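Local coordinates for protein GH86A beta-porphyranase (Bacteroides plebeius, PDB 4AW7) that cleaves the sulfated red-seaweed polysaccharide porphyran at the (1->4) linkages between beta-D-galactopyranose and alpha-L-galactopyranose-6-sulfate, at residues W72-Y77 / A128-N133; G86-M91 / G124-E129. One frame throughout, in Å; residues are numbered along the deposited sequence. Where two conformers were deposited one is given.

How the contacts relate
Contact 1 (72-77 with 128-133) and contact 2 (86-91 with 124-129) lie with their centres about 7 Å apart and share Ala128 and Glu129 of helix 120-132. Contact 1 reaches the substrate directly: Trp72 and Tyr77 belong to the glycan pocket. Contact 2 stands behind it, the side chain of Met91 being about 8 Å from the sulfated galactose at the nearest atoms. Two junctions join them. Trp126 NE1 lies 2.8 Å from Pro74 O, a probable hydrogen bond, and Met91 CE packs 3.7 Å from Tyr130 CD1. Trp126 and Tyr130, one helical turn apart, thus link the loop 86-91 to the start of helix 74-82, next to Trp72.

Contact 1 of 2, residues W72-Y77 / A128-N133; sequences WGPYSY and AEYYSN. With L6S (6-O-sulfo-alpha-L-galactopyranose), chain B; GAL (beta-D-galactopyranose), chain C.
Tyr130 CE1 drops over one face of the Tyr77 ring, 3.3 Å from Tyr77 CG. The two rings meet obliquely, with centroids 4.8 Å apart and planes at 52°. Pro74 takes a face of Tyr130: its CA lies 4.1 Å from the centroid of the Tyr130 ring, close to the normal, a CH-pi contact. The proline ring is also held by Tyr131, whose CE2 comes within 3.5 Å of Pro74 CG. Tyr130 extends toward Pro74 and Tyr77 because its CG is anti to the backbone N (chi1 175°).

On the substrate side, Trp72 NE1 donates to the sulfate oxygen O3S of L6S (2.9 Å, N-H...O angle 143°), which also sits at the edge of the Tyr77 ring. The neighbouring galactose spreads over the indole, with GAL C5 3.5 Å above the centre of the Trp72 ring, while Ser76 OG and Tyr77 N back the opposite face. With an alanine in place of Trp72, O3S of L6S is likely to lose its indole donor and the galactose the flat face it lies against.

Further out, Gly73 is the N-cap of helix 74-82, and its N donates to Ser76 OG at 2.9 Å, so the serine side chain takes up the backbone N-H of the N-cap residue; Glu107 engages both Ser76 OG and Tyr75 N. Lys81 bonds to the same L6S and to Tyr77 O, and makes a cation-pi contact with Tyr77, so a cation and an indole N-H both bind this sulfated sugar. Trp72 directly follows strand 66-71 of the parallel sheet, consistent with a glycosidase (beta/alpha)-barrel whose strand ends carry the glycan cleft and, here, an aromatic platform for sugar.

Contact 2 of 2, residues G86-M91 / G124-E129; sequences GKYPQM and GAWSAE
Tyr88 and Trp126 form an offset stack: the Tyr88 ring and the five-membered ring of the indole are nearly parallel, at 8°, with centroids 4.4 Å apart. The displacement brings Tyr88 CD1 to 3.5 Å from Trp126 CD1, so the overlap involves the pyrrole end of the indole and one side of the phenol ring.

CH-pi contacts extend this pairing in both directions. Trp126 CB lies 3.9 Å from the Tyr88 ring centroid, 18° off its normal, while Tyr88 CB sits over the five-membered ring of Trp126. Pro89 continues the coverage on that same indole face: its CD is 4.1 Å from the centroid of the Trp126 six-membered ring. With CG anti to the backbone N (chi1 169°), Trp126 is directed from the helix toward the loop, where Tyr88 and Pro89 lie side by side along its length.

The sulfur contact is of a different kind. Met91 SD approaches Trp126 CH2 at 3.9 Å and stands obliquely to the benzo ring, a Met-aromatic contact at the far end of the indole. Met91 CG also rests 3.8 Å from Glu129 O. Polar pairing of the indole lies elsewhere, its NE1 bonding to Pro74 O.

The loop 86-91, between helix 74-82 and strand 99-101, is thereby laid against the Trp126 and Glu129 side of helix 120-132. Ala78 of helix 74-82 touches Tyr88, Pro89 and Trp126 alike, whereas Ser127 packs on Ile174 and Ile178 of helix 160-179.

Contact 1 of 2, residues W72-Y77 / A128-N133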
loop_
_atom_site.group_PDB
_atom_site.type_symbol
_atom_site.label_atom_id
_atom_site.label_comp_id
_atom_site.label_asym_id
_atom_site.label_seq_id
_atom_site.Cartn_x
_atom_site.Cartn_y
_atom_site.Cartn_z
ATOM N N TRP A 72 -0.737 2.809 -20.717
ATOM C CA TRP A 72 -0.423 2.379 -22.074
ATOM C C TRP A 72 0.084 0.970 -22.017
ATOM O O TRP A 72 0.775 0.603 -21.073
ATOM C CB TRP A 72 0.641 3.273 -22.701
ATOM C CG TRP A 72 0.572 3.203 -24.228
ATOM C CD1 TRP A 72 1.378 2.500 -25.064
ATOM C CD2 TRP A 72 -0.400 3.862 -25.059
ATOM N NE1 TRP A 72 0.991 2.719 -26.369
ATOM C CE2 TRP A 72 -0.109 3.535 -26.384
ATOM C CE3 TRP A 72 -1.478 4.709 -24.794
ATOM C CZ2 TRP A 72 -0.861 4.038 -27.456
ATOM C CZ3 TRP A 72 -2.223 5.213 -25.847
ATOM C CH2 TRP A 72 -1.919 4.860 -27.155
ATOM N N GLY A 73 -0.231 0.154 -22.994
ATOM C CA GLY A 73 0.043 -1.244 -22.952
ATOM C C GLY A 73 -0.314 -1.903 -24.266
ATOM O O GLY A 73 -0.494 -1.220 -25.275
ATOM N N PRO A 74 -0.398 -3.221 -24.236
ATOM C CA PRO A 74 -0.654 -3.942 -25.502
ATOM C C PRO A 74 -1.955 -3.555 -26.166
ATOM O O PRO A 74 -2.063 -3.650 -27.407
ATOM C CB PRO A 74 -0.701 -5.419 -25.074
ATOM C CG PRO A 74 -0.020 -5.462 -23.724
ATOM C CD PRO A 74 -0.235 -4.135 -23.100
ATOM N N TYR A 75 -2.956 -3.184 -25.368
ATOM C CA TYR A 75 -4.316 -3.000 -25.887
ATOM C C TYR A 75 -4.497 -1.603 -26.449
ATOM O O TYR A 75 -5.114 -1.430 -27.520
ATOM C CB TYR A 75 -5.366 -3.435 -24.832
ATOM C CG TYR A 75 -5.090 -4.830 -24.417
ATOM C CD1 TYR A 75 -5.369 -5.896 -25.286
ATOM C CD2 TYR A 75 -4.451 -5.128 -23.229
ATOM C CE1 TYR A 75 -5.007 -7.176 -24.975
ATOM C CE2 TYR A 75 -4.097 -6.416 -22.906
ATOM C CZ TYR A 75 -4.349 -7.454 -23.803
ATOM O OH TYR A 75 -3.959 -8.757 -23.435
ATOM N N SER A 76 -3.882 -0.608 -25.813
ATOM C CA SER A 76 -3.852 0.744 -26.360
ATOM C C SER A 76 -2.940 0.739 -27.624
ATOM O O SER A 76 -3.313 1.293 -28.670
ATOM C CB SER A 76 -3.498 1.796 -25.260
ATOM O OG SER A 76 -2.488 1.342 -24.397
ATOM N N TYR A 77 -1.809 0.035 -27.577
ATOM C CA TYR A 77 -0.948 -0.070 -28.767
ATOM C C TYR A 77 -1.697 -0.731 -29.936
ATOM O O TYR A 77 -1.682 -0.244 -31.064
ATOM C CB TYR A 77 0.288 -0.886 -28.411
ATOM C CG TYR A 77 1.205 -1.179 -29.592
ATOM C CD1 TYR A 77 0.961 -2.278 -30.414
ATOM C CD2 TYR A 77 2.320 -0.381 -29.881
ATOM C CE1 TYR A 77 1.769 -2.566 -31.500
ATOM C CE2 TYR A 77 3.142 -0.664 -30.978
ATOM C CZ TYR A 77 2.857 -1.765 -31.777
ATOM O OH TYR A 77 3.655 -2.093 -32.860
ATOM N N ALA A 128 1.534 -11.392 -24.620
ATOM C CA ALA A 128 2.826 -12.087 -24.683
ATOM C C ALA A 128 3.572 -11.816 -25.971
ATOM O O ALA A 128 4.777 -11.632 -25.952
ATOM C CB ALA A 128 2.675 -13.554 -24.412
ATOM N N GLU A 129 2.861 -11.728 -27.094
ATOM C CA GLU A 129 3.520 -11.421 -28.342
ATOM C C GLU A 129 4.079 -9.973 -28.357
ATOM O O GLU A 129 5.209 -9.735 -28.802
ATOM C CB GLU A 129 2.514 -11.709 -29.460
ATOM C CG GLU A 129 2.944 -11.370 -30.870
ATOM C CD GLU A 129 4.000 -12.293 -31.469
ATOM O OE1 GLU A 129 4.397 -13.279 -30.825
ATOM O OE2 GLU A 129 4.389 -12.015 -32.621
ATOM N N TYR A 130 3.296 -9.022 -27.865
ATOM C CA TYR A 130 3.687 -7.636 -27.810
ATOM C C TYR A 130 4.942 -7.494 -26.933
ATOM O O TYR A 130 5.948 -6.934 -27.376
ATOM C CB TYR A 130 2.540 -6.799 -27.194
ATOM C CG TYR A 130 2.894 -5.348 -26.988
ATOM C CD1 TYR A 130 2.971 -4.473 -28.058
ATOM C CD2 TYR A 130 3.153 -4.838 -25.706
ATOM C CE1 TYR A 130 3.284 -3.141 -27.864
ATOM C CE2 TYR A 130 3.453 -3.520 -25.527
ATOM C CZ TYR A 130 3.527 -2.676 -26.598
ATOM O OH TYR A 130 3.842 -1.347 -26.451
ATOM N N TYR A 131 4.913 -8.014 -25.707
ATOM C CA TYR A 131 6.041 -7.825 -24.809
ATOM C C TYR A 131 7.268 -8.657 -25.190
ATOM O O TYR A 131 8.397 -8.192 -25.036
ATOM C CB TYR A 131 5.605 -8.042 -23.359
ATOM C CG TYR A 131 4.760 -6.904 -22.787
ATOM C CD1 TYR A 131 5.212 -5.599 -22.812
ATOM C CD2 TYR A 131 3.517 -7.151 -22.208
ATOM C CE1 TYR A 131 4.471 -4.574 -22.280
ATOM C CE2 TYR A 131 2.768 -6.123 -21.654
ATOM C CZ TYR A 131 3.229 -4.845 -21.704
ATOM O OH TYR A 131 2.481 -3.808 -21.152
ATOM N N SER A 132 7.078 -9.885 -25.668
ATOM C CA SER A 132 8.236 -10.729 -25.997
ATOM C C SER A 132 8.972 -10.241 -27.230
ATOM O O SER A 132 10.134 -10.633 -27.425
ATOM C CB SER A 132 7.842 -12.196 -26.100
ATOM O OG SER A 132 7.061 -12.405 -27.229
ATOM N N ASN A 133 8.345 -9.389 -28.027
ATOM C CA ASN A 133 8.989 -8.755 -29.159
ATOM C C ASN A 133 9.360 -7.307 -28.899
ATOM O O ASN A 133 9.464 -6.490 -29.807
ATOM C CB ASN A 133 8.122 -8.900 -30.424
ATOM C CG ASN A 133 8.094 -10.325 -30.916
ATOM O OD1 ASN A 133 9.024 -10.768 -31.597
ATOM N ND2 ASN A 133 7.034 -11.047 -30.590
HETATM O O1S L6S B . 2.752 2.783 -31.266
HETATM O O2S L6S B . 0.549 2.668 -30.205
HETATM O O3S L6S B . 2.586 2.848 -28.813
HETATM C C1 L6S B . -0.680 7.780 -30.028
HETATM C C2 L6S B . -0.900 8.689 -31.262
HETATM C C3 L6S B . 0.421 8.957 -31.981
HETATM C C4 L6S B . 1.085 7.609 -32.341
HETATM C C5 L6S B . 1.279 6.761 -31.058
HETATM C C6 L6S B . 1.829 5.392 -31.372
HETATM O O2 L6S B . -1.460 9.955 -30.878
HETATM O O3 L6S B . 0.197 9.701 -33.176
HETATM O O4 L6S B . 0.250 6.906 -33.300
HETATM O O5 L6S B . 0.005 6.559 -30.319
HETATM O O6 L6S B . 1.978 4.684 -30.146
HETATM S S1 L6S B . 1.932 3.230 -30.102
HETATM C C1 GAL C . 0.183 8.446 -25.395
HETATM C C2 GAL C . 0.033 9.020 -26.795
HETATM C C3 GAL C . 0.199 7.898 -27.799
HETATM C C4 GAL C . 1.514 7.157 -27.536
HETATM C C5 GAL C . 1.601 6.703 -26.070
HETATM C C6 GAL C . 2.917 6.012 -25.719
HETATM O O2 GAL C . -1.258 9.561 -26.901
HETATM O O3 GAL C . 0.177 8.458 -29.099
HETATM O O4 GAL C . 2.600 8.007 -27.856
HETATM O O5 GAL C . 1.424 7.814 -25.188
HETATM O O6 GAL C . 2.904 5.550 -24.388
HETATM O O HOH W 1 3.632 -0.926 -21.798
#

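Contact 2 of 2, residues G86-M91 / G124-E129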
loop_
_atom_site.group_PDB
_atom_site.type_symbol
_atom_site.label_atom_id
_atom_site.label_comp_id
_atom_site.label_asym_id
_atom_site.label_seq_id
_atom_site.Cartn_x
_atom_site.Cartn_y
_atom_site.Cartn_z
ATOM N N GLY A 86 -10.198 -6.169 -29.639
ATOM C CA GLY A 86 -10.039 -7.578 -29.796
ATOM C C GLY A 86 -9.404 -8.046 -31.083
ATOM O O GLY A 86 -9.421 -9.265 -31.331
ATOM N N LYS A 87 -8.886 -7.108 -31.866
ATOM C CA LYS A 87 -8.175 -7.433 -33.103
ATOM C C LYS A 87 -6.749 -6.876 -33.001
ATOM O O LYS A 87 -6.553 -5.684 -32.739
ATOM C CB LYS A 87 -8.915 -6.820 -34.276
ATOM C CG LYS A 87 -10.390 -7.234 -34.411
ATOM C CD LYS A 87 -10.644 -8.517 -35.216
ATOM C CE LYS A 87 -10.655 -9.770 -34.352
ATOM N NZ LYS A 87 -11.739 -10.717 -34.761
ATOM N N TYR A 88 -5.764 -7.741 -33.255
ATOM C CA TYR A 88 -4.358 -7.444 -32.947
ATOM C C TYR A 88 -3.507 -7.447 -34.219
ATOM O O TYR A 88 -3.756 -8.241 -35.148
ATOM C CB TYR A 88 -3.847 -8.424 -31.881
ATOM C CG TYR A 88 -4.786 -8.409 -30.706
ATOM C CD1 TYR A 88 -4.945 -7.260 -29.941
ATOM C CD2 TYR A 88 -5.560 -9.505 -30.398
ATOM C CE1 TYR A 88 -5.865 -7.201 -28.897
ATOM C CE2 TYR A 88 -6.445 -9.474 -29.337
ATOM C CZ TYR A 88 -6.619 -8.289 -28.603
ATOM O OH TYR A 88 -7.535 -8.246 -27.557
ATOM N N PRO A 89 -2.571 -6.487 -34.306
ATOM C CA PRO A 89 -1.694 -6.380 -35.486
ATOM C C PRO A 89 -0.584 -7.415 -35.379
ATOM O O PRO A 89 -0.539 -8.178 -34.428
ATOM C CB PRO A 89 -1.154 -4.971 -35.372
ATOM C CG PRO A 89 -0.971 -4.830 -33.842
ATOM C CD PRO A 89 -2.223 -5.495 -33.275
ATOM N N GLN A 90 0.284 -7.509 -36.395
ATOM C CA GLN A 90 1.481 -8.335 -36.235
ATOM C C GLN A 90 2.586 -7.472 -35.624
ATOM O O GLN A 90 2.768 -6.310 -35.979
ATOM C CB GLN A 90 1.963 -8.964 -37.559
ATOM C CG GLN A 90 0.858 -9.484 -38.499
ATOM C CD GLN A 90 0.397 -10.893 -38.180
ATOM O OE1 GLN A 90 1.078 -11.875 -38.510
ATOM N NE2 GLN A 90 -0.779 -11.008 -37.560
ATOM N N MET A 91 3.305 -8.046 -34.682
ATOM C CA MET A 91 4.395 -7.365 -34.019
ATOM C C MET A 91 5.661 -7.608 -34.865
ATOM O O MET A 91 5.908 -8.749 -35.273
ATOM C CB MET A 91 4.498 -7.953 -32.606
ATOM C CG MET A 91 5.177 -7.117 -31.597
ATOM S SD MET A 91 4.468 -5.512 -31.394
ATOM C CE MET A 91 5.794 -4.764 -30.437
ATOM N N GLY A 124 -4.893 -12.626 -24.481
ATOM C CA GLY A 124 -3.767 -13.041 -23.661
ATOM C C GLY A 124 -2.528 -13.321 -24.496
ATOM O O GLY A 124 -1.396 -12.899 -24.168
ATOM N N ALA A 125 -2.713 -14.045 -25.600
ATOM C CA ALA A 125 -1.594 -14.305 -26.512
ATOM C C ALA A 125 -0.972 -13.027 -27.018
ATOM O O ALA A 125 0.256 -12.928 -27.140
ATOM C CB ALA A 125 -2.063 -15.191 -27.698
ATOM N N TRP A 126 -1.779 -12.013 -27.291
ATOM C CA TRP A 126 -1.277 -10.764 -27.794
ATOM C C TRP A 126 -0.398 -10.090 -26.744
ATOM O O TRP A 126 0.614 -9.500 -27.105
ATOM C CB TRP A 126 -2.407 -9.831 -28.258
ATOM C CG TRP A 126 -1.933 -8.483 -28.531
ATOM C CD1 TRP A 126 -2.215 -7.362 -27.818
ATOM C CD2 TRP A 126 -0.971 -8.093 -29.533
ATOM N NE1 TRP A 126 -1.537 -6.297 -28.322
ATOM C CE2 TRP A 126 -0.771 -6.706 -29.390
ATOM C CE3 TRP A 126 -0.295 -8.777 -30.559
ATOM C CZ2 TRP A 126 0.120 -5.990 -30.208
ATOM C CZ3 TRP A 126 0.573 -8.060 -31.377
ATOM C CH2 TRP A 126 0.777 -6.692 -31.192
ATOM N N SER A 127 -0.780 -10.081 -25.464
ATOM C CA SER A 127 0.093 -9.445 -24.482
ATOM C C SER A 127 1.474 -10.064 -24.542
ATOM O O SER A 127 2.474 -9.351 -24.484
ATOM C CB SER A 127 -0.483 -9.506 -23.064
ATOM O OG SER A 127 -0.542 -10.813 -22.504
ATOM N N ALA A 128 1.534 -11.392 -24.620
ATOM C CA ALA A 128 2.826 -12.087 -24.683
ATOM C C ALA A 128 3.572 -11.816 -25.971
ATOM O O ALA A 128 4.777 -11.632 -25.952
ATOM C CB ALA A 128 2.675 -13.554 -24.412
ATOM N N GLU A 129 2.861 -11.728 -27.094
ATOM C CA GLU A 129 3.520 -11.421 -28.342
ATOM C C GLU A 129 4.079 -9.973 -28.357
ATOM O O GLU A 129 5.209 -9.735 -28.802
ATOM C CB GLU A 129 2.514 -11.709 -29.460
ATOM C CG GLU A 129 2.944 -11.370 -30.870
ATOM C CD GLU A 129 4.000 -12.293 -31.469
ATOM O OE1 GLU A 129 4.397 -13.279 -30.825
ATOM O OE2 GLU A 129 4.389 -12.015 -32.621
#